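Local structure of Oxidored_FMN domain-containing protein ([Pseudomonas] geniculata N1, 6L6J) at residues L121-K126 with L175-D180; A137-R142 with N187-D192; D147-Y152 with R205-D210; T218-V223 with V252-D257. The protein oxidises 6-hydroxypseudooxynicotine as an amine oxidase, carrying FMN, a [4Fe-4S] cluster and a bound ADP. All coordinates share one frame; numbering follows the deposited sequence.

Contact 1: L121-K126 with L175-D180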
loop_
_atom_site.group_PDB
_atom_site.type_symbol
_atom_site.label_atom_id
_atom_site.label_comp_id
_atom_site.label_asym_id
_atom_site.label_seq_id
_atom_site.Cartn_x
_atom_site.Cartn_y
_atom_site.Cartn_z
ATOM N N LEU A 121 -12.087 11.458 -22.232
ATOM C CA LEU A 121 -11.397 12.306 -23.235
ATOM C C LEU A 121 -9.989 11.748 -23.512
ATOM O O LEU A 121 -9.416 11.089 -22.638
ATOM C CB LEU A 121 -11.359 13.749 -22.722
ATOM C CG LEU A 121 -12.666 14.288 -22.153
ATOM C CD1 LEU A 121 -12.432 15.643 -21.515
ATOM C CD2 LEU A 121 -13.758 14.382 -23.217
ATOM N N SER A 122 -9.481 12.008 -24.715
ATOM C CA SER A 122 -8.135 11.610 -25.178
ATOM C C SER A 122 -7.724 12.540 -26.314
ATOM O O SER A 122 -8.613 13.025 -27.031
ATOM C CB SER A 122 -8.129 10.170 -25.622
ATOM O OG SER A 122 -6.860 9.779 -26.150
ATOM N N PRO A 123 -6.401 12.793 -26.513
ATOM C CA PRO A 123 -5.904 13.436 -27.726
ATOM C C PRO A 123 -6.420 12.677 -28.955
ATOM O O PRO A 123 -6.760 13.330 -29.935
ATOM C CB PRO A 123 -4.370 13.323 -27.634
ATOM C CG PRO A 123 -4.109 12.290 -26.545
ATOM C CD PRO A 123 -5.299 12.420 -25.612
ATOM N N THR A 124 -6.495 11.338 -28.841
ATOM C CA THR A 124 -6.833 10.380 -29.926
ATOM C C THR A 124 -7.581 9.185 -29.328
ATOM O O THR A 124 -7.119 8.675 -28.278
ATOM C CB THR A 124 -5.559 9.963 -30.673
ATOM O OG1 THR A 124 -4.976 11.187 -31.143
ATOM C CG2 THR A 124 -5.809 8.990 -31.813
ATOM N N THR A 125 -8.677 8.756 -29.979
ATOM C CA THR A 125 -9.612 7.724 -29.453
ATOM C C THR A 125 -8.858 6.436 -29.141
ATOM O O THR A 125 -8.041 5.973 -29.953
ATOM C CB THR A 125 -10.767 7.383 -30.398
ATOM O OG1 THR A 125 -11.518 8.566 -30.606
ATOM C CG2 THR A 125 -11.740 6.369 -29.836
ATOM N N LYS A 126 -9.182 5.874 -27.990
ATOM C CA LYS A 126 -8.761 4.524 -27.565
ATOM C C LYS A 126 -9.660 4.136 -26.390
ATOM O O LYS A 126 -10.261 5.052 -25.791
ATOM C CB LYS A 126 -7.284 4.545 -27.176
ATOM C CG LYS A 126 -6.926 5.395 -25.958
ATOM C CD LYS A 126 -5.503 5.210 -25.471
ATOM C CE LYS A 126 -5.052 3.762 -25.337
ATOM N NZ LYS A 126 -5.765 3.021 -24.270
ATOM N N LEU A 175 -2.375 8.566 -15.426
ATOM C CA LEU A 175 -3.767 8.880 -14.999
ATOM C C LEU A 175 -4.090 10.356 -15.271
ATOM O O LEU A 175 -4.843 10.934 -14.484
ATOM C CB LEU A 175 -3.928 8.552 -13.511
ATOM C CG LEU A 175 -3.532 7.134 -13.095
ATOM C CD1 LEU A 175 -3.620 6.976 -11.586
ATOM C CD2 LEU A 175 -4.398 6.082 -13.794
ATOM N N SER A 176 -3.587 10.930 -16.367
ATOM C CA SER A 176 -3.766 12.368 -16.703
ATOM C C SER A 176 -3.905 12.565 -18.212
ATOM O O SER A 176 -3.073 12.029 -18.972
ATOM C CB SER A 176 -2.621 13.198 -16.175
ATOM O OG SER A 176 -2.567 14.448 -16.857
ATOM N N LEU A 177 -4.888 13.366 -18.609
ATOM C CA LEU A 177 -5.087 13.839 -20.007
ATOM C C LEU A 177 -3.826 14.569 -20.494
ATOM O O LEU A 177 -3.544 14.516 -21.700
ATOM C CB LEU A 177 -6.300 14.774 -20.058
ATOM C CG LEU A 177 -6.745 15.200 -21.459
ATOM C CD1 LEU A 177 -7.416 14.048 -22.168
ATOM C CD2 LEU A 177 -7.683 16.401 -21.401
ATOM N N LEU A 178 -3.079 15.212 -19.591
ATOM C CA LEU A 178 -1.874 16.005 -19.944
ATOM C C LEU A 178 -0.766 15.036 -20.361
ATOM O O LEU A 178 -0.121 15.304 -21.376
ATOM C CB LEU A 178 -1.459 16.888 -18.761
ATOM C CG LEU A 178 -2.530 17.832 -18.201
ATOM C CD1 LEU A 178 -1.973 18.633 -17.039
ATOM C CD2 LEU A 178 -3.076 18.790 -19.258
ATOM N N GLN A 179 -0.571 13.946 -19.614
ATOM C CA GLN A 179 0.439 12.890 -19.930
ATOM C C GLN A 179 0.036 12.225 -21.252
ATOM O O GLN A 179 0.917 12.020 -22.085
ATOM C CB GLN A 179 0.573 11.862 -18.802
ATOM C CG GLN A 179 1.782 10.961 -18.979
ATOM C CD GLN A 179 2.060 10.000 -17.844
ATOM O OE1 GLN A 179 1.662 10.202 -16.689
ATOM N NE2 GLN A 179 2.782 8.930 -18.179
ATOM N N ASP A 180 -1.257 11.936 -21.437
ATOM C CA ASP A 180 -1.807 11.391 -22.708
ATOM C C ASP A 180 -1.435 12.330 -23.862
ATOM O O ASP A 180 -0.986 11.845 -24.906
ATOM C CB ASP A 180 -3.316 11.158 -22.626
ATOM C CG ASP A 180 -3.741 10.049 -21.663
ATOM O OD1 ASP A 180 -2.856 9.212 -21.282
ATOM O OD2 ASP A 180 -4.954 10.033 -21.272
#
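Apolar contact carries this meeting between two excursions at the C-terminal ends of neighbouring strands of the TIM barrel, one containing the short strand 121-122 and the other helix 177-182. L177, in the first turn of that helix, has CG anti to its backbone N (chi1 -172°); with chi2 at 73°, CD1 reaches the strand. There the methyl meets the backbone carbonyl L121 O at 3.6 Å and L121 CB at 4.0 Å. A branched aliphatic residue suits a place where one methyl must cover both main chain and side chain; its other methyl, CD2, packs against F148 of helix 142-162. P123 contributes its ring carbons CG and CD: CG rests 3.6 Å from D180 O and CD lies 3.8 Å from D180 CB, the two side chains crossing at about a right angle.

Polar bonds work within each partner. S176 is the N-cap of the helix, its OG accepting from L178 N at 2.9 Å and, weakly, from Q179 N. S122 OG donates to T124 O from above the carbonyl plane, spanning P123. The D180 carboxylate is held by H129 NE2 and by A109 N, beyond these two segments.

With no hydrogen bond crossing between 121-126 and 175-180, their fit depends on shape, while the buried carboxylate of D180, probably charged, finds its polar partners outside them.

Contact 2: A137-R142 with N187-D192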
loop_
_atom_site.group_PDB
_atom_site.type_symbol
_atom_site.label_atom_id
_atom_site.label_comp_id
_atom_site.label_asym_id
_atom_site.label_seq_id
_atom_site.Cartn_x
_atom_site.Cartn_y
_atom_site.Cartn_z
ATOM N N ALA A 137 -12.630 6.401 -24.958
ATOM C CA ALA A 137 -12.083 7.750 -24.712
ATOM C C ALA A 137 -12.116 8.530 -26.027
ATOM O O ALA A 137 -11.380 8.147 -26.937
ATOM C CB ALA A 137 -10.686 7.625 -24.144
ATOM N N ARG A 138 -12.913 9.593 -26.127
ATOM C CA ARG A 138 -13.216 10.261 -27.435
ATOM C C ARG A 138 -12.079 11.227 -27.809
ATOM O O ARG A 138 -11.528 11.839 -26.920
ATOM C CB ARG A 138 -14.604 10.935 -27.428
ATOM C CG ARG A 138 -14.652 12.292 -26.740
ATOM C CD ARG A 138 -16.068 12.741 -26.481
ATOM N NE ARG A 138 -16.126 13.988 -25.732
ATOM C CZ ARG A 138 -15.815 15.196 -26.223
ATOM N NH1 ARG A 138 -15.433 15.342 -27.483
ATOM N NH2 ARG A 138 -15.876 16.257 -25.439
ATOM N N THR A 139 -11.733 11.308 -29.095
ATOM C CA THR A 139 -10.865 12.358 -29.703
ATOM C C THR A 139 -11.502 13.715 -29.395
ATOM O O THR A 139 -12.719 13.821 -29.630
ATOM C CB THR A 139 -10.724 12.179 -31.229
ATOM O OG1 THR A 139 -10.206 10.879 -31.548
ATOM C CG2 THR A 139 -9.837 13.237 -31.863
ATOM N N ILE A 140 -10.737 14.690 -28.888
ATOM C CA ILE A 140 -11.313 15.993 -28.439
ATOM C C ILE A 140 -11.073 17.080 -29.508
ATOM O O ILE A 140 -9.973 17.132 -30.071
ATOM C CB ILE A 140 -10.845 16.384 -27.011
ATOM C CG1 ILE A 140 -9.332 16.547 -26.852
ATOM C CG2 ILE A 140 -11.393 15.403 -25.984
ATOM C CD1 ILE A 140 -8.927 17.078 -25.477
ATOM N N ASP A 141 -12.125 17.854 -29.807
ATOM C CA ASP A 141 -12.127 19.153 -30.539
ATOM C C ASP A 141 -11.115 20.122 -29.923
ATOM O O ASP A 141 -10.732 19.901 -28.755
ATOM C CB ASP A 141 -13.439 19.930 -30.332
ATOM C CG ASP A 141 -14.636 19.487 -31.139
ATOM O OD1 ASP A 141 -14.483 18.559 -31.944
ATOM O OD2 ASP A 141 -15.715 20.094 -30.964
ATOM N N ARG A 142 -10.859 21.237 -30.622
ATOM C CA ARG A 142 -10.225 22.482 -30.081
ATOM C C ARG A 142 -11.175 23.150 -29.068
ATOM O O ARG A 142 -10.706 23.637 -28.041
ATOM C CB ARG A 142 -9.841 23.432 -31.226
ATOM C CG ARG A 142 -9.133 22.731 -32.386
ATOM C CD ARG A 142 -8.022 23.486 -33.112
ATOM N NE ARG A 142 -7.171 24.287 -32.231
ATOM C CZ ARG A 142 -5.858 24.446 -32.357
ATOM N NH1 ARG A 142 -5.208 25.196 -31.482
ATOM N NH2 ARG A 142 -5.200 23.850 -33.338
ATOM N N ASN A 187 -0.886 10.318 -28.172
ATOM C CA ASN A 187 -1.174 11.500 -29.020
ATOM C C ASN A 187 -0.789 11.140 -30.458
ATOM O O ASN A 187 0.398 10.787 -30.669
ATOM C CB ASN A 187 -0.477 12.758 -28.504
ATOM C CG ASN A 187 -1.008 14.022 -29.143
ATOM O OD1 ASN A 187 -1.689 13.958 -30.159
ATOM N ND2 ASN A 187 -0.706 15.175 -28.566
ATOM N N LYS A 188 -1.765 11.146 -31.377
ATOM C CA LYS A 188 -1.565 10.887 -32.833
ATOM C C LYS A 188 -2.094 12.080 -33.633
ATOM O O LYS A 188 -2.289 11.938 -34.851
ATOM C CB LYS A 188 -2.284 9.612 -33.292
ATOM C CG LYS A 188 -1.869 8.327 -32.579
ATOM C CD LYS A 188 -0.480 7.862 -32.891
ATOM C CE LYS A 188 0.094 6.986 -31.796
ATOM N NZ LYS A 188 1.432 6.443 -32.144
ATOM N N ARG A 189 -2.288 13.212 -32.963
ATOM C CA ARG A 189 -2.929 14.405 -33.551
ATOM C C ARG A 189 -1.988 15.042 -34.579
ATOM O O ARG A 189 -0.736 14.856 -34.478
ATOM C CB ARG A 189 -3.279 15.396 -32.439
ATOM C CG ARG A 189 -4.266 14.880 -31.401
ATOM C CD ARG A 189 -4.497 15.933 -30.349
ATOM N NE ARG A 189 -5.291 17.047 -30.867
ATOM C CZ ARG A 189 -6.608 17.187 -30.735
ATOM N NH1 ARG A 189 -7.328 16.270 -30.109
ATOM N NH2 ARG A 189 -7.208 18.241 -31.249
ATOM N N THR A 190 -2.566 15.802 -35.515
ATOM C CA THR A 190 -1.833 16.510 -36.603
ATOM C C THR A 190 -2.055 18.030 -36.532
ATOM O O THR A 190 -1.631 18.714 -37.494
ATOM C CB THR A 190 -2.253 15.924 -37.955
ATOM O OG1 THR A 190 -3.656 16.148 -38.090
ATOM C CG2 THR A 190 -1.953 14.446 -38.072
ATOM N N ASP A 191 -2.689 18.529 -35.458
ATOM C CA ASP A 191 -2.934 19.978 -35.192
ATOM C C ASP A 191 -1.789 20.510 -34.299
ATOM O O ASP A 191 -0.770 19.802 -34.163
ATOM C CB ASP A 191 -4.354 20.191 -34.634
ATOM C CG ASP A 191 -4.609 19.646 -33.234
ATOM O OD1 ASP A 191 -3.753 18.895 -32.714
ATOM O OD2 ASP A 191 -5.658 19.981 -32.673
ATOM N N ASP A 192 -1.929 21.702 -33.707
ATOM C CA ASP A 192 -0.831 22.369 -32.929
ATOM C C ASP A 192 -0.689 21.746 -31.521
ATOM O O ASP A 192 0.280 22.120 -30.806
ATOM C CB ASP A 192 -0.941 23.902 -32.886
ATOM C CG ASP A 192 -2.341 24.457 -32.977
ATOM O OD1 ASP A 192 -3.006 24.213 -34.030
ATOM O OD2 ASP A 192 -2.758 25.117 -32.001
#
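The guanidinium of R189 meets its partners edge-on: I140 O lies in its plane at the end formed by NH1 and NH2, and the D191 carboxylate sits along the NE and NH2 side. The R142 guanidinium likewise takes D192 at its edge, whereas that of R138 has I140 CG2 over one face, offset toward the rim. R142, R189, D191 and D192 form a surface salt-bridge network between the approach to helix 142-162 and the loop after helix 177-182, its two pairs joined by a long, charge-only approach of R142 NH2 to out-of-plane D191 OD2.

R189 grips I140 O end-on with two nitrogens, NH1 at 2.8 Å and NH2 at 3.2 Å; NH1 also reaches P123 O. Its chain bends at chi3 (72°), turning the guanidinium so that NE meets D191 OD1 at 3.0 Å and NH2 meets D191 OD2 at 2.7 Å. Arginine suits this place because its planar group can serve a carboxylate and a carbonyl together. A leucine here removes both donors to I140 O and the partner of D191, and would probably loosen the hold between the two segments.

N187 OD1 accepts from R189 N, closing an Asx turn. R142, bent at chi2 and chi3, takes D192 end-on, one oxygen for each terminal nitrogen, with the two planes 31° apart; D192 OD2 offers its syn lone pair to R142 NH1.

Contact 3: D147-Y152 with R205-D210. With SO4 (sulfate ion), chain F.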
loop_
_atom_site.group_PDB
_atom_site.type_symbol
_atom_site.label_atom_id
_atom_site.label_comp_id
_atom_site.label_asym_id
_atom_site.label_seq_id
_atom_site.Cartn_x
_atom_site.Cartn_y
_atom_site.Cartn_z
ATOM N N ASP A 147 -12.627 24.214 -23.290
ATOM C CA ASP A 147 -13.518 23.834 -22.160
ATOM C C ASP A 147 -12.681 23.219 -21.028
ATOM O O ASP A 147 -12.960 23.494 -19.869
ATOM C CB ASP A 147 -14.635 22.881 -22.596
ATOM C CG ASP A 147 -15.709 23.515 -23.456
ATOM O OD1 ASP A 147 -15.592 24.710 -23.760
ATOM O OD2 ASP A 147 -16.660 22.801 -23.823
ATOM N N PHE A 148 -11.688 22.408 -21.357
ATOM C CA PHE A 148 -10.852 21.670 -20.375
ATOM C C PHE A 148 -10.053 22.675 -19.523
ATOM O O PHE A 148 -9.925 22.470 -18.285
ATOM C CB PHE A 148 -9.977 20.639 -21.099
ATOM C CG PHE A 148 -8.776 20.171 -20.320
ATOM C CD1 PHE A 148 -7.619 20.927 -20.281
ATOM C CD2 PHE A 148 -8.789 18.965 -19.638
ATOM C CE1 PHE A 148 -6.510 20.485 -19.583
ATOM C CE2 PHE A 148 -7.680 18.520 -18.941
ATOM C CZ PHE A 148 -6.545 19.285 -18.914
ATOM N N ARG A 149 -9.513 23.718 -20.160
ATOM C CA ARG A 149 -8.743 24.779 -19.471
ATOM C C ARG A 149 -9.679 25.581 -18.564
ATOM O O ARG A 149 -9.284 25.869 -17.424
ATOM C CB ARG A 149 -8.051 25.658 -20.507
ATOM C CG ARG A 149 -6.907 24.960 -21.226
ATOM C CD ARG A 149 -6.417 25.800 -22.377
ATOM N NE ARG A 149 -5.936 27.104 -21.946
ATOM C CZ ARG A 149 -5.524 28.064 -22.768
ATOM N NH1 ARG A 149 -5.560 27.883 -24.075
ATOM N NH2 ARG A 149 -5.073 29.202 -22.283
ATOM N N ARG A 150 -10.886 25.886 -19.046
ATOM C CA ARG A 150 -11.968 26.488 -18.228
ATOM C C ARG A 150 -12.124 25.616 -16.974
ATOM O O ARG A 150 -11.952 26.171 -15.883
ATOM C CB ARG A 150 -13.240 26.658 -19.065
ATOM C CG ARG A 150 -14.417 27.319 -18.353
ATOM C CD ARG A 150 -15.622 27.512 -19.278
ATOM N NE ARG A 150 -16.052 26.302 -19.996
ATOM C CZ ARG A 150 -16.930 25.412 -19.538
ATOM N NH1 ARG A 150 -17.485 25.563 -18.349
ATOM N NH2 ARG A 150 -17.248 24.357 -20.266
ATOM N N TRP A 151 -12.324 24.299 -17.122
ATOM C CA TRP A 151 -12.559 23.358 -15.986
ATOM C C TRP A 151 -11.411 23.457 -14.982
ATOM O O TRP A 151 -11.676 23.461 -13.777
ATOM C CB TRP A 151 -12.729 21.891 -16.423
ATOM C CG TRP A 151 -13.744 21.625 -17.490
ATOM C CD1 TRP A 151 -14.867 22.349 -17.773
ATOM C CD2 TRP A 151 -13.735 20.523 -18.413
ATOM N NE1 TRP A 151 -15.536 21.788 -18.835
ATOM C CE2 TRP A 151 -14.863 20.668 -19.248
ATOM C CE3 TRP A 151 -12.889 19.432 -18.618
ATOM C CZ2 TRP A 151 -15.151 19.773 -20.275
ATOM C CZ3 TRP A 151 -13.150 18.571 -19.660
ATOM C CH2 TRP A 151 -14.268 18.738 -20.473
ATOM N N TYR A 152 -10.172 23.501 -15.462
ATOM C CA TYR A 152 -8.965 23.454 -14.590
ATOM C C TYR A 152 -8.940 24.755 -13.796
ATOM O O TYR A 152 -9.164 24.703 -12.590
ATOM C CB TYR A 152 -7.688 23.176 -15.390
ATOM C CG TYR A 152 -6.877 22.035 -14.834
ATOM C CD1 TYR A 152 -6.484 22.020 -13.503
ATOM C CD2 TYR A 152 -6.508 20.955 -15.621
ATOM C CE1 TYR A 152 -5.744 20.976 -12.971
ATOM C CE2 TYR A 152 -5.761 19.906 -15.106
ATOM C CZ TYR A 152 -5.379 19.912 -13.774
ATOM O OH TYR A 152 -4.661 18.876 -13.245
ATOM N N ARG A 205 1.648 23.189 -20.496
ATOM C CA ARG A 205 2.116 24.598 -20.337
ATOM C C ARG A 205 0.891 25.517 -20.208
ATOM O O ARG A 205 0.794 26.222 -19.205
ATOM C CB ARG A 205 3.055 24.983 -21.494
ATOM C CG ARG A 205 3.120 26.467 -21.843
ATOM C CD ARG A 205 3.815 26.724 -23.173
ATOM N NE ARG A 205 5.268 26.690 -23.025
ATOM C CZ ARG A 205 6.126 25.986 -23.775
ATOM N NH1 ARG A 205 5.705 25.231 -24.783
ATOM N NH2 ARG A 205 7.419 26.052 -23.515
ATOM N N GLU A 206 -0.014 25.502 -21.185
ATOM C CA GLU A 206 -1.219 26.384 -21.235
ATOM C C GLU A 206 -2.084 26.221 -19.970
ATOM O O GLU A 206 -2.645 27.203 -19.508
ATOM C CB GLU A 206 -2.066 26.065 -22.468
ATOM C CG GLU A 206 -1.466 26.549 -23.772
ATOM C CD GLU A 206 -2.361 26.281 -24.963
ATOM O OE1 GLU A 206 -3.173 25.340 -24.893
ATOM O OE2 GLU A 206 -2.257 27.027 -25.952
ATOM N N THR A 207 -2.208 25.014 -19.439
ATOM C CA THR A 207 -2.993 24.741 -18.216
ATOM C C THR A 207 -2.284 25.420 -17.034
ATOM O O THR A 207 -2.890 26.342 -16.417
ATOM C CB THR A 207 -3.225 23.232 -18.064
ATOM O OG1 THR A 207 -4.006 22.835 -19.191
ATOM C CG2 THR A 207 -3.963 22.844 -16.802
ATOM N N LEU A 208 -1.044 25.001 -16.762
ATOM C CA LEU A 208 -0.176 25.485 -15.650
ATOM C C LEU A 208 -0.234 27.013 -15.525
ATOM O O LEU A 208 -0.432 27.512 -14.371
ATOM C CB LEU A 208 1.256 25.036 -15.929
ATOM C CG LEU A 208 2.288 25.473 -14.904
ATOM C CD1 LEU A 208 1.921 24.956 -13.521
ATOM C CD2 LEU A 208 3.678 24.991 -15.298
ATOM N N SER A 209 -0.043 27.710 -16.657
ATOM C CA SER A 209 -0.150 29.185 -16.796
ATOM C C SER A 209 -1.550 29.662 -16.385
ATOM O O SER A 209 -1.621 30.701 -15.700
ATOM C CB SER A 209 0.189 29.613 -18.206
ATOM O OG SER A 209 -0.322 30.906 -18.504
ATOM N N ASP A 210 -2.625 28.967 -16.795
ATOM C CA ASP A 210 -4.022 29.397 -16.483
ATOM C C ASP A 210 -4.255 29.336 -14.976
ATOM O O ASP A 210 -4.864 30.266 -14.441
ATOM C CB ASP A 210 -5.070 28.585 -17.234
ATOM C CG ASP A 210 -5.076 28.926 -18.704
ATOM O OD1 ASP A 210 -4.286 29.822 -19.092
ATOM O OD2 ASP A 210 -5.828 28.267 -19.451
HETATM S S SO4 F . -19.383 22.315 -18.801
HETATM O O1 SO4 F . -18.830 23.159 -17.775
HETATM O O2 SO4 F . -20.697 22.807 -19.181
HETATM O O3 SO4 F . -18.492 22.318 -19.940
HETATM O O4 SO4 F . -19.517 20.972 -18.290
#
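R149 reaches across from helix 142-162 to helix 197-215, two neighbouring outer helices of the TIM barrel whose local axes approach to 9.6 Å and cross at -35°. Its chain, bent at chi3, lays the guanidinium nearly coplanar with the D210 carboxylate (23° between planes). The grip is side-on: NE at 2.8 Å and NH2 at 3.1 Å both point to the syn lone pair of D210 OD2, and a weak bond joins NH2 to OD1. E206 takes a different position, its CB centred over one face of the guanidinium. Its OE1, 3.6 Å from R149 NH1, lies well out of that plane, so charge alone attracts, and OE1 has a hydrogen bond with Y193 OH. An alanine here lacks the guanidinium that grips D210, and would probably weaken the tie between the helices and leave E206 and D210 without the counter-charge they share.

Deeper in, T207 serves two aromatic rings. Its CG2 lies over the Y152 face in a CH-pi contact, 3.8 Å from the centroid. Its OG1, hydrogen-bonded to L203 O, meets the F148 ring edge at CE1. A small residue with one methyl and one hydroxyl suits a place between two rings.

On the far side of helix 142-162, R150 holds a sulfate ion, probably from the crystallisation liquor, together with H64; W151 NE1 donates to sulfate O3 at 3.2 Å.

Contact 4: T218-V223 with V252-D257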
loop_
_atom_site.group_PDB
_atom_site.type_symbol
_atom_site.label_atom_id
_atom_site.label_comp_id
_atom_site.label_asym_id
_atom_site.label_seq_id
_atom_site.Cartn_x
_atom_site.Cartn_y
_atom_site.Cartn_z
ATOM N N THR A 218 -1.832 33.958 -3.914
ATOM C CA THR A 218 -1.964 33.454 -2.511
ATOM C C THR A 218 -1.796 31.923 -2.402
ATOM O O THR A 218 -1.488 31.446 -1.290
ATOM C CB THR A 218 -3.330 33.853 -1.937
ATOM O OG1 THR A 218 -4.348 33.364 -2.818
ATOM C CG2 THR A 218 -3.456 35.349 -1.752
ATOM N N CYS A 219 -2.051 31.161 -3.470
ATOM C CA CYS A 219 -1.801 29.691 -3.513
ATOM C C CYS A 219 -0.528 29.394 -4.312
ATOM O O CYS A 219 -0.350 29.990 -5.389
ATOM C CB CYS A 219 -2.959 28.945 -4.150
ATOM S SG CYS A 219 -4.535 29.287 -3.344
ATOM N N ALA A 220 0.330 28.521 -3.794
ATOM C CA ALA A 220 1.414 27.899 -4.579
ATOM C C ALA A 220 0.783 26.993 -5.654
ATOM O O ALA A 220 -0.259 26.361 -5.375
ATOM C CB ALA A 220 2.330 27.123 -3.672
ATOM N N VAL A 221 1.347 26.957 -6.856
ATOM C CA VAL A 221 0.895 26.055 -7.957
ATOM C C VAL A 221 1.937 24.955 -8.140
ATOM O O VAL A 221 3.061 25.284 -8.561
ATOM C CB VAL A 221 0.706 26.840 -9.252
ATOM C CG1 VAL A 221 0.137 25.956 -10.341
ATOM C CG2 VAL A 221 -0.156 28.066 -8.996
ATOM N N ALA A 222 1.594 23.719 -7.771
ATOM C CA ALA A 222 2.508 22.555 -7.837
ATOM C C ALA A 222 2.320 21.817 -9.169
ATOM O O ALA A 222 1.233 21.840 -9.719
ATOM C CB ALA A 222 2.268 21.647 -6.657
ATOM N N VAL A 223 3.361 21.186 -9.688
ATOM C CA VAL A 223 3.203 20.189 -10.784
ATOM C C VAL A 223 3.623 18.843 -10.216
ATOM O O VAL A 223 4.781 18.740 -9.747
ATOM C CB VAL A 223 4.010 20.546 -12.045
ATOM C CG1 VAL A 223 3.708 19.589 -13.183
ATOM C CG2 VAL A 223 3.721 21.967 -12.495
ATOM N N VAL A 252 8.554 27.907 -13.920
ATOM C CA VAL A 252 7.118 28.292 -14.044
ATOM C C VAL A 252 6.380 27.951 -12.752
ATOM O O VAL A 252 5.751 28.824 -12.168
ATOM C CB VAL A 252 6.452 27.656 -15.273
ATOM C CG1 VAL A 252 4.979 28.045 -15.391
ATOM C CG2 VAL A 252 7.204 28.020 -16.541
ATOM N N PRO A 253 6.394 26.695 -12.256
ATOM C CA PRO A 253 5.668 26.370 -11.025
ATOM C C PRO A 253 6.449 26.768 -9.765
ATOM O O PRO A 253 7.643 27.061 -9.838
ATOM C CB PRO A 253 5.515 24.839 -11.094
ATOM C CG PRO A 253 6.754 24.390 -11.850
ATOM C CD PRO A 253 7.090 25.523 -12.813
ATOM N N ASP A 254 5.750 26.764 -8.640
ATOM C CA ASP A 254 6.286 27.112 -7.302
ATOM C C ASP A 254 6.890 25.847 -6.681
ATOM O O ASP A 254 7.727 25.968 -5.766
ATOM C CB ASP A 254 5.176 27.718 -6.438
ATOM C CG ASP A 254 4.559 28.978 -7.034
ATOM O OD1 ASP A 254 5.329 29.918 -7.299
ATOM O OD2 ASP A 254 3.329 29.018 -7.234
ATOM N N LEU A 255 6.461 24.672 -7.145
ATOM C CA LEU A 255 6.908 23.350 -6.630
ATOM C C LEU A 255 6.882 22.346 -7.782
ATOM O O LEU A 255 5.867 22.323 -8.525
ATOM C CB LEU A 255 5.970 22.919 -5.494
ATOM C CG LEU A 255 6.183 21.530 -4.867
ATOM C CD1 LEU A 255 7.304 21.531 -3.842
ATOM C CD2 LEU A 255 4.913 21.056 -4.172
ATOM N N TRP A 256 7.960 21.578 -7.933
ATOM C CA TRP A 256 8.013 20.338 -8.747
ATOM C C TRP A 256 7.807 19.139 -7.821
ATOM O O TRP A 256 8.684 18.911 -6.958
ATOM C CB TRP A 256 9.337 20.239 -9.496
ATOM C CG TRP A 256 9.418 21.171 -10.660
ATOM C CD1 TRP A 256 9.999 22.403 -10.695
ATOM C CD2 TRP A 256 8.892 20.935 -11.976
ATOM N NE1 TRP A 256 9.867 22.946 -11.943
ATOM C CE2 TRP A 256 9.185 22.077 -12.745
ATOM C CE3 TRP A 256 8.221 19.866 -12.580
ATOM C CZ2 TRP A 256 8.816 22.188 -14.080
ATOM C CZ3 TRP A 256 7.863 19.977 -13.908
ATOM C CH2 TRP A 256 8.160 21.124 -14.646
ATOM N N ASP A 257 6.705 18.406 -7.994
ATOM C CA ASP A 257 6.473 17.084 -7.341
ATOM C C ASP A 257 6.773 15.971 -8.361
ATOM O O ASP A 257 5.985 15.845 -9.340
ATOM C CB ASP A 257 5.052 16.975 -6.770
ATOM C CG ASP A 257 4.849 15.723 -5.931
ATOM O OD1 ASP A 257 5.635 14.753 -6.093
ATOM O OD2 ASP A 257 3.931 15.731 -5.106
#
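Strands 220-229 and 255-261, joined through helix 241-249 in a beta-alpha-beta crossover, are the fifth and sixth strands of the TIM barrel and lie parallel. V223 has the regular ladder: its N donates to L255 O at 3.0 Å and its O accepts from D257 N at 2.6 Å, the two bonds flanking W256. Before this the pairing departs from the regular pattern. V221 O takes D254 N at 3.1 Å, while, with CG anti to the carbonyl carbon (chi1 -59°), D254 turns OD2 to receive V221 N at 2.9 Å through its anti lone pair. Aspartate suits this entry point because its carboxylate can stand in for a strand carbonyl.

A222 CB touches L255 CD2 at 3.7 Å on one face of the sheet; the alanine leaves room for the leucine, and Y168 adjoins both. On the other face, V223 CG2 packs on P253 CB at 3.7 Å, and P253 CG lies over one face of the W256 ring, toward its rim.

The D257 carboxylate bonds to Y168 OH and forms a salt bridge with R224, an FMN-binding residue. The backbone ladder at V223 therefore probably helps to place a second-shell acid that orients R224 beside the flavin.

From the N terminus, the segments 121-126, 137-142 and 147-152 come in turn, all after the third barrel strand, and their partners 175-180, 187-192 and 205-210 follow in the same order. Contacts 1, 2 and 3 therefore close overlapping loops that cross rather than nest. Contacts 1 and 2 tie the excursions after the third and fourth strands and share the small sheet of strands 121-122 and 138-139. Contact 3 joins the helices behind those strands and touches contact 1 through F148 and W151. Contact 4 comes afterwards in series, closing a shorter beta-alpha-beta loop; L208 of contact 3 packs on its V221, V223 and V252, joining helix layer to barrel wall.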